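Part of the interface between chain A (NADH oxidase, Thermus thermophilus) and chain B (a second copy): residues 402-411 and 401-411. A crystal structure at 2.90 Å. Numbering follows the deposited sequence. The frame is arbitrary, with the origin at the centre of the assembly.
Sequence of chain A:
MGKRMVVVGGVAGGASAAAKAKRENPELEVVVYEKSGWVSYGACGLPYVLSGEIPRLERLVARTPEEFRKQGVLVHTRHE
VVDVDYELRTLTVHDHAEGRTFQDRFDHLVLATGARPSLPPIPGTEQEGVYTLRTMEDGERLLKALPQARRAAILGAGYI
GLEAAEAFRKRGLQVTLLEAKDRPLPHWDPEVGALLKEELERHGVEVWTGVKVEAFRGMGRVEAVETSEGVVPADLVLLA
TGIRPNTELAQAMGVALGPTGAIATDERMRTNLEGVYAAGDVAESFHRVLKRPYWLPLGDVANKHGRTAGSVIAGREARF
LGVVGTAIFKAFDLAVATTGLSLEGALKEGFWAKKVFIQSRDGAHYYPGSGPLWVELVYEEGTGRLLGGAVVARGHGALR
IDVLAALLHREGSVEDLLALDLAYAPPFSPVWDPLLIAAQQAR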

# COMPACT_ATOMS: atom_id res chain seq x y z
N ASP A 402 -1.45 4.12 3.69
CA ASP A 402 -1.67 5.24 2.78
C ASP A 402 -3.16 5.45 2.46
O ASP A 402 -3.57 6.56 2.24
CB ASP A 402 -0.74 5.20 1.50
CG ASP A 402 0.70 5.63 1.82
OD1 ASP A 402 0.91 6.21 2.95
OD2 ASP A 402 1.62 5.42 0.97
N VAL A 403 -3.95 4.39 2.50
CA VAL A 403 -5.33 4.42 2.16
C VAL A 403 -5.96 5.13 3.29
O VAL A 403 -6.78 5.98 3.09
CB VAL A 403 -5.89 2.96 2.05
CG1 VAL A 403 -7.39 2.91 1.78
CG2 VAL A 403 -5.21 2.26 0.90
N LEU A 404 -5.57 4.82 4.50
CA LEU A 404 -6.19 5.54 5.62
C LEU A 404 -5.87 7.06 5.62
O LEU A 404 -6.73 7.88 5.89
CB LEU A 404 -5.82 4.92 6.98
CG LEU A 404 -6.13 3.48 7.29
CD1 LEU A 404 -5.48 3.03 8.59
CD2 LEU A 404 -7.66 3.35 7.29
N ALA A 405 -4.62 7.39 5.34
CA ALA A 405 -4.19 8.76 5.26
C ALA A 405 -5.11 9.42 4.24
O ALA A 405 -5.57 10.55 4.46
CB ALA A 405 -2.70 8.88 4.87
N ALA A 406 -5.41 8.72 3.16
CA ALA A 406 -6.26 9.29 2.10
C ALA A 406 -7.69 9.67 2.57
O ALA A 406 -8.24 10.72 2.24
CB ALA A 406 -6.34 8.29 0.87
N LEU A 407 -8.26 8.78 3.36
CA LEU A 407 -9.57 8.91 3.85
C LEU A 407 -9.69 9.99 4.92
O LEU A 407 -10.66 10.72 4.98
CB LEU A 407 -9.92 7.59 4.43
CG LEU A 407 -10.50 6.51 3.53
CD1 LEU A 407 -10.66 5.26 4.36
CD2 LEU A 407 -11.81 6.97 2.96
N LEU A 408 -8.72 10.02 5.83
CA LEU A 408 -8.56 11.01 6.86
C LEU A 408 -8.50 12.40 6.30
O LEU A 408 -8.86 13.37 6.95
CB LEU A 408 -7.22 10.72 7.53
CG LEU A 408 -7.10 10.48 9.05
CD1 LEU A 408 -8.28 9.88 9.65
CD2 LEU A 408 -5.98 9.62 9.24
N HIS A 409 -8.05 12.49 5.08
CA HIS A 409 -7.80 13.74 4.42
C HIS A 409 -9.02 14.51 4.10
O HIS A 409 -9.03 15.68 4.47
CB HIS A 409 -6.95 13.55 3.16
CG HIS A 409 -6.12 14.74 2.85
ND1 HIS A 409 -6.56 15.75 2.00
CD2 HIS A 409 -4.89 15.11 3.30
CE1 HIS A 409 -5.65 16.71 1.96
NE2 HIS A 409 -4.63 16.34 2.74
N ARG A 410 -10.01 13.89 3.45
CA ARG A 410 -11.45 14.35 3.44
C ARG A 410 -12.14 13.99 4.84
O ARG A 410 -11.49 13.74 5.84
CB ARG A 410 -12.21 13.73 2.25
CG ARG A 410 -12.56 12.18 2.37
CD ARG A 410 -14.14 11.71 2.38
NE ARG A 410 -14.43 10.56 1.44
CZ ARG A 410 -13.52 9.79 0.79
NH1 ARG A 410 -12.17 9.94 0.94
NH2 ARG A 410 -13.96 8.84 -0.05
N GLU A 411 -13.42 13.87 5.00
CA GLU A 411 -13.74 13.35 6.39
C GLU A 411 -13.56 11.92 6.53
O GLU A 411 -12.79 11.53 7.36
CB GLU A 411 -15.13 13.58 6.90
CG GLU A 411 -15.08 14.18 8.32
CD GLU A 411 -14.27 15.54 8.46
OE1 GLU A 411 -14.57 16.23 9.49
OE2 GLU A 411 -13.42 15.93 7.59
N ILE B 401 -1.81 0.95 -5.16
CA ILE B 401 -2.94 1.15 -6.09
C ILE B 401 -4.19 1.45 -5.25
O ILE B 401 -5.13 2.03 -5.64
CB ILE B 401 -3.17 -0.10 -7.03
CG1 ILE B 401 -4.15 0.21 -8.14
CG2 ILE B 401 -3.80 -1.18 -6.27
CD1 ILE B 401 -3.53 0.86 -9.32
N ASP B 402 -4.17 0.98 -4.04
CA ASP B 402 -5.34 1.10 -3.22
C ASP B 402 -5.69 2.58 -2.95
O ASP B 402 -6.83 2.91 -2.81
CB ASP B 402 -5.28 0.22 -1.90
CG ASP B 402 -5.40 -1.30 -2.20
OD1 ASP B 402 -5.84 -1.61 -3.34
OD2 ASP B 402 -5.10 -2.19 -1.33
N VAL B 403 -4.70 3.46 -2.88
CA VAL B 403 -4.89 4.86 -2.63
C VAL B 403 -5.70 5.44 -3.79
O VAL B 403 -6.48 6.39 -3.63
CB VAL B 403 -3.48 5.58 -2.60
CG1 VAL B 403 -3.66 7.07 -2.29
CG2 VAL B 403 -2.64 5.03 -1.57
N LEU B 404 -5.48 4.89 -4.98
CA LEU B 404 -6.08 5.53 -6.15
C LEU B 404 -7.50 5.08 -6.17
O LEU B 404 -8.40 5.85 -6.51
CB LEU B 404 -5.38 5.15 -7.46
CG LEU B 404 -3.98 5.65 -7.72
CD1 LEU B 404 -3.53 4.96 -9.02
CD2 LEU B 404 -3.93 7.15 -7.69
N ALA B 405 -7.65 3.79 -5.87
CA ALA B 405 -8.93 3.14 -5.78
C ALA B 405 -9.75 3.95 -4.79
O ALA B 405 -10.87 4.34 -5.01
CB ALA B 405 -8.74 1.68 -5.36
N ALA B 406 -9.13 4.28 -3.70
CA ALA B 406 -9.75 5.15 -2.72
C ALA B 406 -10.24 6.42 -3.25
O ALA B 406 -11.40 6.74 -3.02
CB ALA B 406 -8.80 5.43 -1.53
N LEU B 407 -9.37 7.20 -3.84
CA LEU B 407 -9.77 8.45 -4.47
C LEU B 407 -10.83 8.35 -5.55
O LEU B 407 -11.69 9.20 -5.64
CB LEU B 407 -8.56 9.12 -5.11
CG LEU B 407 -7.47 9.71 -4.26
CD1 LEU B 407 -6.40 10.06 -5.18
CD2 LEU B 407 -8.05 10.98 -3.66
N LEU B 408 -10.72 7.31 -6.40
CA LEU B 408 -11.60 7.07 -7.55
C LEU B 408 -13.05 6.92 -6.96
O LEU B 408 -14.14 7.30 -7.53
CB LEU B 408 -11.12 5.81 -8.15
CG LEU B 408 -10.91 5.71 -9.61
CD1 LEU B 408 -10.39 7.00 -10.17
CD2 LEU B 408 -9.93 4.62 -9.82
N HIS B 409 -13.05 6.39 -5.74
CA HIS B 409 -14.26 6.13 -5.09
C HIS B 409 -15.16 7.35 -4.86
O HIS B 409 -16.36 7.28 -5.25
CB HIS B 409 -14.03 5.35 -3.80
CG HIS B 409 -15.15 4.40 -3.50
ND1 HIS B 409 -16.22 4.75 -2.69
CD2 HIS B 409 -15.42 3.13 -3.98
CE1 HIS B 409 -17.09 3.75 -2.67
NE2 HIS B 409 -16.62 2.76 -3.43
N ARG B 410 -14.59 8.42 -4.25
CA ARG B 410 -15.21 9.79 -4.23
C ARG B 410 -14.88 10.41 -5.57
O ARG B 410 -14.36 9.66 -6.41
CB ARG B 410 -14.67 10.64 -3.11
CG ARG B 410 -13.29 11.24 -3.41
CD ARG B 410 -13.13 12.83 -3.20
NE ARG B 410 -12.07 13.21 -2.20
CZ ARG B 410 -11.17 12.38 -1.54
NH1 ARG B 410 -11.12 11.05 -1.74
NH2 ARG B 410 -10.28 12.85 -0.64
N GLU B 411 -15.13 11.68 -5.89
CA GLU B 411 -14.60 12.03 -7.27
C GLU B 411 -13.11 11.97 -7.38
O GLU B 411 -12.54 11.16 -8.17
CB GLU B 411 -15.03 13.38 -7.87
CG GLU B 411 -15.55 13.24 -9.32
CD GLU B 411 -16.77 12.24 -9.43
OE1 GLU B 411 -17.52 12.33 -10.46
OE2 GLU B 411 -17.01 11.39 -8.49

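The same helix from each copy of NADH oxidase packs against its mate, the two running in nearly the same direction, with an angle of 25° between them and an axial closest approach of 8.7 Å. The backbones come nearest at the valines, where Val403(A) CA lies 4.8 Å from Val403(B) CA; by Arg410(A) CA and Arg410(B) CA the separation has grown to 9.7 Å. The contact is therefore a wedge, tight at its start and open at its end.

At the tight end each valine, in the t rotamer, sends a methyl group against the neighbouring aspartate. Val403(A) CG2 reaches Asp402(B) CB at 3.5 Å, and Asp402(A) CB meets Val403(B) CG2 at 3.6 Å. These are contacts of carbon with carbon, made by the aliphatic base of an acidic residue; the OD1 atom of each aspartate is hydrogen-bonded elsewhere in the structure. A branched but short side chain suits so narrow a space, since its other methyl can serve the next turn: Val403(A) CG1 lies 4.4 Å from Ala406(B) CB, and Ala406(A) CB lies 4.3 Å from Val403(B) CG1. Both alanines point toward the opposing helix, and their CB atoms, Ala406(A) CB and Ala406(B) CB, meet at 4.5 Å. A lone methyl from each side brings the helices into loose contact here.

Where the helices have given way to loop, the wider gap admits two arginines, which bury the largest areas in the contact. Their long side chains fold across the opening until Arg410(A) NH1 and Arg410(B) NH1 stand 3.1 Å apart. Both atoms are donors carrying like charge, so this closeness is no hydrogen bond. The edge of each guanidinium faces an alanine carbonyl, but Arg410(B) NH2 remains 4.1 Å from Ala406(A) O. No hydrogen bonds cross between these stretches; shape dominates their fit.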